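Local coordinates for protein anthranilate-CoA ligase (Stigmatella aurantiaca, PDB 4WV3) that belongs to the AMP-binding enzymes of the ANL clan, with a large N-terminal AMP-binding region followed by a smaller C-terminal domain, at residues Arg39-Glu44 with Glu72-Phe77; Asn11-Leu16 with Leu159-Ser164; Asn50-Leu55 with Ala108-Val113. All coordinates share one frame; numbering follows the deposited sequence.

Contact 1 of 3, residues Arg39-Glu44 with Glu72-Phe77; sequences RQVSNE and EWVTSF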
loop_
_atom_site.group_PDB
_atom_site.type_symbol
_atom_site.label_atom_id
_atom_site.label_comp_id
_atom_site.label_asym_id
_atom_site.label_seq_id
_atom_site.Cartn_x
_atom_site.Cartn_y
_atom_site.Cartn_z
ATOM N N ARG A 39 4.062 -21.263 15.983
ATOM C CA ARG A 39 4.848 -21.432 17.200
ATOM C C ARG A 39 6.268 -20.910 17.007
ATOM O O ARG A 39 6.814 -20.233 17.878
ATOM C CB ARG A 39 4.878 -22.904 17.623
ATOM C CG ARG A 39 5.733 -23.183 18.851
ATOM C CD ARG A 39 5.276 -22.353 20.039
ATOM N NE ARG A 39 3.926 -22.705 20.468
ATOM C CZ ARG A 39 3.205 -21.990 21.325
ATOM N NH1 ARG A 39 3.702 -20.873 21.840
ATOM N NH2 ARG A 39 1.984 -22.384 21.662
ATOM N N GLN A 40 6.857 -21.229 15.859
ATOM C CA GLN A 40 8.215 -20.801 15.542
ATOM C C GLN A 40 8.312 -19.287 15.401
ATOM O O GLN A 40 9.289 -18.677 15.836
ATOM C CB GLN A 40 8.709 -21.487 14.268
ATOM C CG GLN A 40 8.926 -22.982 14.429
ATOM C CD GLN A 40 9.200 -23.682 13.114
ATOM O OE1 GLN A 40 8.772 -23.228 12.054
ATOM N NE2 GLN A 40 9.920 -24.793 13.178
ATOM N N VAL A 41 7.296 -18.687 14.788
ATOM C CA VAL A 41 7.233 -17.237 14.655
ATOM C C VAL A 41 7.117 -16.590 16.031
ATOM O O VAL A 41 7.789 -15.600 16.321
ATOM C CB VAL A 41 6.042 -16.798 13.780
ATOM C CG1 VAL A 41 5.883 -15.287 13.813
ATOM C CG2 VAL A 41 6.226 -17.284 12.354
ATOM N N SER A 42 6.269 -17.164 16.879
ATOM C CA SER A 42 6.066 -16.644 18.225
ATOM C C SER A 42 7.332 -16.764 19.066
ATOM O O SER A 42 7.675 -15.852 19.816
ATOM C CB SER A 42 4.908 -17.366 18.914
ATOM O OG SER A 42 4.730 -16.887 20.235
ATOM N N ASN A 43 8.022 -17.894 18.936
ATOM C CA ASN A 43 9.263 -18.117 19.669
ATOM C C ASN A 43 10.352 -17.128 19.273
ATOM O O ASN A 43 11.022 -16.552 20.129
ATOM C CB ASN A 43 9.764 -19.547 19.462
ATOM C CG ASN A 43 8.875 -20.580 20.123
ATOM O OD1 ASN A 43 8.166 -20.282 21.085
ATOM N ND2 ASN A 43 8.910 -21.803 19.612
ATOM N N GLU A 44 10.521 -16.935 17.969
ATOM C CA GLU A 44 11.548 -16.038 17.459
ATOM C C GLU A 44 11.226 -14.588 17.803
ATOM O O GLU A 44 12.122 -13.795 18.093
ATOM C CB GLU A 44 11.714 -16.215 15.948
ATOM C CG GLU A 44 12.859 -15.413 15.351
ATOM C CD GLU A 44 13.295 -15.940 13.997
ATOM O OE1 GLU A 44 13.533 -17.161 13.885
ATOM O OE2 GLU A 44 13.399 -15.136 13.046
ATOM N N GLU A 72 12.364 -12.739 8.845
ATOM C CA GLU A 72 13.019 -11.863 9.811
ATOM C C GLU A 72 12.283 -10.537 9.970
ATOM O O GLU A 72 12.342 -9.915 11.028
ATOM C CB GLU A 72 14.479 -11.611 9.420
ATOM C CG GLU A 72 15.396 -12.810 9.593
ATOM C CD GLU A 72 15.254 -13.827 8.479
ATOM O OE1 GLU A 72 14.645 -13.493 7.441
ATOM O OE2 GLU A 72 15.752 -14.961 8.642
ATOM N N TRP A 73 11.598 -10.107 8.915
ATOM C CA TRP A 73 10.797 -8.891 8.977
ATOM C C TRP A 73 9.641 -9.089 9.950
ATOM O O TRP A 73 9.398 -8.256 10.823
ATOM C CB TRP A 73 10.251 -8.534 7.591
ATOM C CG TRP A 73 9.828 -7.097 7.451
ATOM C CD1 TRP A 73 10.515 -6.102 6.819
ATOM C CD2 TRP A 73 8.625 -6.495 7.952
ATOM N NE1 TRP A 73 9.818 -4.922 6.893
ATOM C CE2 TRP A 73 8.655 -5.135 7.583
ATOM C CE3 TRP A 73 7.526 -6.973 8.673
ATOM C CZ2 TRP A 73 7.630 -4.250 7.914
ATOM C CZ3 TRP A 73 6.511 -6.093 8.999
ATOM C CH2 TRP A 73 6.570 -4.747 8.620
ATOM N N VAL A 74 8.934 -10.204 9.794
ATOM C CA VAL A 74 7.755 -10.491 10.601
ATOM C C VAL A 74 8.088 -10.695 12.077
ATOM O O VAL A 74 7.448 -10.109 12.950
ATOM C CB VAL A 74 7.000 -11.727 10.077
ATOM C CG1 VAL A 74 5.828 -12.047 10.983
ATOM C CG2 VAL A 74 6.527 -11.495 8.653
ATOM N N THR A 75 9.089 -11.526 12.350
ATOM C CA THR A 75 9.478 -11.816 13.726
ATOM C C THR A 75 10.000 -10.569 14.439
ATOM O O THR A 75 9.791 -10.401 15.641
ATOM C CB THR A 75 10.529 -12.942 13.801
ATOM O OG1 THR A 75 11.655 -12.608 12.981
ATOM C CG2 THR A 75 9.932 -14.257 13.323
ATOM N N SER A 76 10.673 -9.698 13.695
ATOM C CA SER A 76 11.139 -8.433 14.250
ATOM C C SER A 76 9.947 -7.546 14.586
ATOM O O SER A 76 9.897 -6.941 15.655
ATOM C CB SER A 76 12.069 -7.714 13.273
ATOM O OG SER A 76 13.260 -8.452 13.064
ATOM N N PHE A 77 8.988 -7.486 13.667
ATOM C CA PHE A 77 7.799 -6.657 13.839
ATOM C C PHE A 77 7.020 -7.024 15.099
ATOM O O PHE A 77 6.725 -6.164 15.928
ATOM C CB PHE A 77 6.891 -6.762 12.611
ATOM C CG PHE A 77 5.654 -5.911 12.698
ATOM C CD1 PHE A 77 5.693 -4.573 12.339
ATOM C CD2 PHE A 77 4.454 -6.449 13.134
ATOM C CE1 PHE A 77 4.558 -3.786 12.417
ATOM C CE2 PHE A 77 3.316 -5.667 13.215
ATOM C CZ PHE A 77 3.368 -4.333 12.855
#

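Contact 2 of 3, residues Asn11-Leu16 with Leu159-Ser164; sequences NAVDIL and LEAAQS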
loop_
_atom_site.group_PDB
_atom_site.type_symbol
_atom_site.label_atom_id
_atom_site.label_comp_id
_atom_site.label_asym_id
_atom_site.label_seq_id
_atom_site.Cartn_x
_atom_site.Cartn_y
_atom_site.Cartn_z
ATOM N N ASN A 11 -2.787 -5.620 23.123
ATOM C CA ASN A 11 -1.532 -5.615 22.385
ATOM C C ASN A 11 -1.712 -6.302 21.037
ATOM O O ASN A 11 -2.311 -7.375 20.955
ATOM C CB ASN A 11 -0.422 -6.293 23.192
ATOM C CG ASN A 11 0.963 -5.961 22.672
ATOM O OD1 ASN A 11 1.391 -6.475 21.638
ATOM N ND2 ASN A 11 1.677 -5.102 23.392
ATOM N N ALA A 12 -1.190 -5.682 19.984
ATOM C CA ALA A 12 -1.377 -6.172 18.622
ATOM C C ALA A 12 -0.648 -7.487 18.350
ATOM O O ALA A 12 -0.812 -8.083 17.287
ATOM C CB ALA A 12 -0.955 -5.109 17.615
ATOM N N VAL A 13 0.151 -7.942 19.311
ATOM C CA VAL A 13 0.817 -9.232 19.185
ATOM C C VAL A 13 -0.217 -10.354 19.275
ATOM O O VAL A 13 0.057 -11.501 18.918
ATOM C CB VAL A 13 1.907 -9.424 20.261
ATOM C CG1 VAL A 13 1.279 -9.732 21.611
ATOM C CG2 VAL A 13 2.877 -10.526 19.853
ATOM N N ASP A 14 -1.414 -10.009 19.741
ATOM C CA ASP A 14 -2.514 -10.961 19.812
ATOM C C ASP A 14 -2.936 -11.422 18.422
ATOM O O ASP A 14 -3.481 -12.512 18.267
ATOM C CB ASP A 14 -3.708 -10.353 20.550
ATOM C CG ASP A 14 -4.859 -11.327 20.690
ATOM O OD1 ASP A 14 -4.780 -12.224 21.557
ATOM O OD2 ASP A 14 -5.842 -11.197 19.933
ATOM N N ILE A 15 -2.682 -10.585 17.418
ATOM C CA ILE A 15 -2.934 -10.936 16.023
ATOM C C ILE A 15 -2.256 -12.263 15.692
ATOM O O ILE A 15 -2.824 -13.118 15.010
ATOM C CB ILE A 15 -2.430 -9.831 15.069
ATOM C CG1 ILE A 15 -3.280 -8.567 15.224
ATOM C CG2 ILE A 15 -2.455 -10.300 13.622
ATOM C CD1 ILE A 15 -4.722 -8.746 14.801
ATOM N N LEU A 16 -1.042 -12.430 16.206
ATOM C CA LEU A 16 -0.309 -13.681 16.076
ATOM C C LEU A 16 -0.711 -14.672 17.165
ATOM O O LEU A 16 -0.918 -15.854 16.894
ATOM C CB LEU A 16 1.196 -13.413 16.151
ATOM C CG LEU A 16 2.101 -14.593 16.516
ATOM C CD1 LEU A 16 2.097 -15.654 15.422
ATOM C CD2 LEU A 16 3.517 -14.114 16.807
ATOM N N LEU A 159 8.167 -14.645 26.673
ATOM C CA LEU A 159 8.111 -13.205 26.889
ATOM C C LEU A 159 6.705 -12.782 27.294
ATOM O O LEU A 159 5.719 -13.303 26.774
ATOM C CB LEU A 159 8.535 -12.462 25.620
ATOM C CG LEU A 159 8.477 -10.933 25.651
ATOM C CD1 LEU A 159 9.436 -10.381 26.693
ATOM C CD2 LEU A 159 8.777 -10.352 24.279
ATOM N N GLU A 160 6.615 -11.841 28.227
ATOM C CA GLU A 160 5.328 -11.293 28.632
ATOM C C GLU A 160 5.000 -10.051 27.814
ATOM O O GLU A 160 5.833 -9.154 27.673
ATOM C CB GLU A 160 5.327 -10.950 30.124
ATOM C CG GLU A 160 5.384 -12.155 31.051
ATOM C CD GLU A 160 4.053 -12.877 31.167
ATOM O OE1 GLU A 160 3.075 -12.446 30.521
ATOM O OE2 GLU A 160 3.984 -13.876 31.914
ATOM N N ALA A 161 3.787 -10.005 27.273
ATOM C CA ALA A 161 3.346 -8.857 26.492
ATOM C C ALA A 161 3.220 -7.625 27.381
ATOM O O ALA A 161 2.790 -7.721 28.530
ATOM C CB ALA A 161 2.025 -9.157 25.800
ATOM N N ALA A 162 3.605 -6.473 26.846
ATOM C CA ALA A 162 3.564 -5.227 27.601
ATOM C C ALA A 162 2.127 -4.803 27.889
ATOM O O ALA A 162 1.226 -5.040 27.085
ATOM C CB ALA A 162 4.303 -4.130 26.853
ATOM N N GLN A 163 1.921 -4.176 29.043
ATOM C CA GLN A 163 0.596 -3.713 29.440
ATOM C C GLN A 163 0.213 -2.462 28.658
ATOM O O GLN A 163 0.058 -1.381 29.228
ATOM C CB GLN A 163 0.562 -3.425 30.941
ATOM C CG GLN A 163 1.046 -4.578 31.805
ATOM C CD GLN A 163 1.135 -4.208 33.273
ATOM O OE1 GLN A 163 0.505 -3.250 33.724
ATOM N NE2 GLN A 163 1.925 -4.964 34.027
ATOM N N SER A 164 0.059 -2.616 27.348
ATOM C CA SER A 164 -0.231 -1.489 26.474
ATOM C C SER A 164 -1.724 -1.197 26.396
ATOM O O SER A 164 -2.543 -2.111 26.288
ATOM C CB SER A 164 0.320 -1.748 25.069
ATOM O OG SER A 164 -0.285 -2.890 24.487
#

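Contact 3 of 3, residues Asn50-Leu55 with Ala108-Val113; sequences NALKGL and ARVLIV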
loop_
_atom_site.group_PDB
_atom_site.type_symbol
_atom_site.label_atom_id
_atom_site.label_comp_id
_atom_site.label_asym_id
_atom_site.label_seq_id
_atom_site.Cartn_x
_atom_site.Cartn_y
_atom_site.Cartn_z
ATOM N N ASN A 50 12.993 -10.012 23.779
ATOM C CA ASN A 50 13.974 -10.134 24.851
ATOM C C ASN A 50 15.320 -9.520 24.477
ATOM O O ASN A 50 15.973 -8.884 25.304
ATOM C CB ASN A 50 14.162 -11.601 25.246
ATOM C CG ASN A 50 13.027 -12.125 26.101
ATOM O OD1 ASN A 50 12.516 -11.422 26.972
ATOM N ND2 ASN A 50 12.625 -13.368 25.857
ATOM N N ALA A 51 15.727 -9.712 23.227
ATOM C CA ALA A 51 17.002 -9.189 22.748
ATOM C C ALA A 51 16.995 -7.665 22.697
ATOM O O ALA A 51 18.020 -7.022 22.924
ATOM C CB ALA A 51 17.338 -9.770 21.384
ATOM N N LEU A 52 15.832 -7.093 22.398
ATOM C CA LEU A 52 15.679 -5.643 22.366
ATOM C C LEU A 52 15.782 -5.047 23.767
ATOM O O LEU A 52 16.265 -3.927 23.940
ATOM C CB LEU A 52 14.351 -5.257 21.712
ATOM C CG LEU A 52 14.270 -5.457 20.196
ATOM C CD1 LEU A 52 12.832 -5.360 19.713
ATOM C CD2 LEU A 52 15.146 -4.443 19.477
ATOM N N LYS A 53 15.330 -5.801 24.766
ATOM C CA LYS A 53 15.450 -5.375 26.157
ATOM C C LYS A 53 16.918 -5.277 26.551
ATOM O O LYS A 53 17.306 -4.403 27.325
ATOM C CB LYS A 53 14.727 -6.347 27.091
ATOM C CG LYS A 53 13.240 -6.479 26.822
ATOM C CD LYS A 53 12.587 -7.458 27.786
ATOM C CE LYS A 53 12.374 -6.835 29.154
ATOM N NZ LYS A 53 11.353 -5.751 29.113
ATOM N N GLY A 54 17.728 -6.181 26.009
ATOM C CA GLY A 54 19.159 -6.169 26.252
ATOM C C GLY A 54 19.813 -4.945 25.646
ATOM O O GLY A 54 20.856 -4.488 26.115
ATOM N N LEU A 55 19.194 -4.412 24.597
ATOM C CA LEU A 55 19.677 -3.196 23.956
ATOM C C LEU A 55 19.056 -1.959 24.602
ATOM O O LEU A 55 19.312 -0.830 24.181
ATOM C CB LEU A 55 19.382 -3.223 22.455
ATOM C CG LEU A 55 20.028 -4.363 21.662
ATOM C CD1 LEU A 55 19.751 -4.216 20.173
ATOM C CD2 LEU A 55 21.526 -4.425 21.927
ATOM N N ALA A 108 15.244 6.626 16.622
ATOM C CA ALA A 108 15.493 5.191 16.728
ATOM C C ALA A 108 16.839 4.882 17.378
ATOM O O ALA A 108 17.889 5.267 16.866
ATOM C CB ALA A 108 15.404 4.539 15.356
ATOM N N ARG A 109 16.797 4.188 18.511
ATOM C CA ARG A 109 18.014 3.765 19.194
ATOM C C ARG A 109 18.575 2.495 18.565
ATOM O O ARG A 109 19.787 2.282 18.543
ATOM C CB ARG A 109 17.746 3.524 20.679
ATOM C CG ARG A 109 17.534 4.783 21.503
ATOM C CD ARG A 109 17.403 4.456 22.988
ATOM N NE ARG A 109 18.600 3.808 23.523
ATOM C CZ ARG A 109 18.717 2.501 23.736
ATOM N NH1 ARG A 109 17.704 1.686 23.464
ATOM N NH2 ARG A 109 19.847 2.005 24.223
ATOM N N VAL A 110 17.681 1.650 18.060
ATOM C CA VAL A 110 18.075 0.381 17.462
ATOM C C VAL A 110 17.528 0.257 16.043
ATOM O O VAL A 110 16.369 0.580 15.784
ATOM C CB VAL A 110 17.584 -0.813 18.310
ATOM C CG1 VAL A 110 17.993 -2.130 17.672
ATOM C CG2 VAL A 110 18.125 -0.717 19.728
ATOM N N LEU A 111 18.374 -0.200 15.122
ATOM C CA LEU A 111 17.953 -0.433 13.746
ATOM C C LEU A 111 18.175 -1.883 13.333
ATOM O O LEU A 111 19.270 -2.423 13.488
ATOM C CB LEU A 111 18.702 0.489 12.782
ATOM C CG LEU A 111 18.460 0.198 11.297
ATOM C CD1 LEU A 111 17.024 0.518 10.908
ATOM C CD2 LEU A 111 19.443 0.953 10.412
ATOM N N ILE A 112 17.126 -2.510 12.812
ATOM C CA ILE A 112 17.237 -3.846 12.241
ATOM C C ILE A 112 17.245 -3.730 10.721
ATOM O O ILE A 112 16.229 -3.403 10.109
ATOM C CB ILE A 112 16.080 -4.752 12.690
ATOM C CG1 ILE A 112 16.024 -4.819 14.218
ATOM C CG2 ILE A 112 16.235 -6.142 12.097
ATOM C CD1 ILE A 112 14.876 -5.643 14.752
ATOM N N VAL A 113 18.399 -3.990 10.117
ATOM C CA VAL A 113 18.577 -3.753 8.690
ATOM C C VAL A 113 19.166 -4.974 7.981
ATOM O O VAL A 113 19.930 -5.739 8.571
ATOM C CB VAL A 113 19.469 -2.505 8.448
ATOM C CG1 VAL A 113 20.888 -2.751 8.946
ATOM C CG2 VAL A 113 19.467 -2.101 6.980
#

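Contact 1 of 3, residues Arg39-Glu44 with Glu72-Phe77
Val41 and Glu44 meet Val74 and Thr75 in a buried helix-helix packing, where helix 38-54 crosses helix 71-83. The second helix is the connection of a beta-alpha-beta crossover, joining the neighbouring parallel strands 62-66 and 86-89, and helix 38-54 packs against this connecting helix. The short axes approach to 8.9 Å and cross at -58°. Beta-branched Val41, Val74 and Thr75 fill the space between the helices with compact side chains, and the backbones come nearest at Val41 and Thr75.

Glu44 and Thr75 carry most of the interface, both with CB directed at the opposite helix. Glu44 holds CG anti to its own N (chi1 -174°) and runs on extended, which lays the chain across Thr75: CG lies 3.7 Å from Thr75 CB, and the methyl Thr75 CG2 is 3.7 Å from Glu44 CB. Threonine thus offers glutamate's methylenes an apolar branch, while its hydroxyl stands beside the carboxylate, with Thr75 OG1 3.1 Å from Glu44 OE2. The same hydroxyl is also paired with the backbone carbonyl of Ala71 in its own helix.

The stronger partner of Glu44 is Arg34, which forms salt bridges to both Glu44 OE1 and Glu72 OE2. Its positive charge probably offsets the repulsion between the two carboxylates, whose nearest oxygens, OE2 of Glu44 and OE2 of Glu72, are 5.0 Å apart. Val41 and Val74 both touch Trp232 of helix 221-234, and Val41 CG1 meets Val74 CG1 at 4.3 Å.

Contact 2 of 3, residues Asn11-Leu16 with Leu159-Ser164
Asn11, in the turn leading into helix 14-17, reaches across to Ser164 in the loop that precedes strand 169-175. Its CB already points at that loop and lies 3.6 Å from Ser164 OG. CG follows, swung anti to the backbone N (chi1 -163°) and 3.8 Å from Ser164 OG, and here the amide divides its work. The OD1 branch turns back on its own chain and accepts from Val13 N at 3.0 Å, an Asx turn and capping bond in which the donor sits in the carbonyl plane, on a lone pair. This bond lies within the type I turn from Asn11 to Asp14 and fixes the rotation of the amide. This leaves the ND2 branch directed at the loop, where it meets Ser164 OG at 3.2 Å, a weak bond because the angle at the hydrogen is only 129°. ND2 also passes Ala162 O at 3.7 Å, and has another partner in Val81 O, near the end of helix 71-83.

Ser164 suits its place because a hydroxyl can both accept and donate: besides meeting ND2, its OG is hydrogen-bonded to Tyr10 O. The loop bends just before it in an inverse gamma turn centred on Gln163. Alongside, the smaller apolar part of the contact is Val13 CG1 against Ala161 CB at 4.3 Å, where a methyl is enough to meet the valine branch.

Asparagine fits here because one flat group supplies an acceptor and a donor at once. The chemistry implies that the start of the helix and the distant loop are joined mainly through shared polar partners, with no charge in the direct contact.

Contact 3 of 3, residues Asn50-Leu55 with Ala108-Val113
The Arg109 side chain runs extended through chi2 and then bends at chi3 (61°), which brings its guanidinium round to the backbone carbonyl of Leu55, while Val110, with CG1 anti to its backbone N, presents CG1 to both Leu52 and Leu55 and CG2 to Leu55, at and just beyond the end of the helix. The contact therefore has a polar half and an apolar half, carried by consecutive residues.

In the polar half, NH1 and NH2 of Arg109 both grip one oxygen. Arg109 NH2 to Leu55 O is 2.9 Å with an angle of 152° at the hydrogen, and the donor lies in the carbonyl plane. Arg109 NH1 to Leu55 O is 3.1 Å and more bent, its nitrogen tilted out of that plane. The oxygen itself sits at the edge of the guanidinium, almost exactly in its plane, as an end-on fork requires. Near the C-terminal end of a helix carbonyls run short of following amides, and arginine suits the place because it supplies two N-H groups; its positive charge is probably also welcome at the negative end of the helix dipole. A long, weak ion pair links the same group to Glu132.

Next to this, in the apolar half, Leu55 CD1 packs on Val110 CG1 at 3.7 Å, the side chains crossing at about a right angle. Leu52, one turn earlier, adds its CD2 at 4.1 Å from Val110 CG1. Trp151 touches both leucines from helix 148-152, and Ile80 and Leu83 of helix 71-83 border Leu52. Branched aliphatic residues fit this seam, since the Val110 CG1 methyl can serve both leucines while Leu55 CD1 lies against both branches of the valine. Here helix 38-54 closes against the start of strand 110-114, the middle strand of a five-stranded parallel sheet, a helix-on-sheet packing typical of alpha/beta folds.

How the contacts relate
Contacts 1 and 3 both use helix 38-54, the first near its start and the second at its end, so a single helix is fastened to helix 71-83 and to the parallel sheet. Contacts 1 and 2 are buried; contact 3 is only partly so, with Arg109 and Leu55 partly exposed. Leu16 joins the first two, its CD2 lying 4.0 Å from Val41 CG1, and Ile112 of contact 3 touches Ser76 of contact 1. The chemistry differs accordingly: contact 1 sets a carboxylate beside a hydroxyl, with Arg34 bridging it to Glu72 and probably offsetting the charge, contact 2 neutral amide and hydroxyl groups, and contact 3 a charged group on a backbone carbonyl beside aliphatic packing.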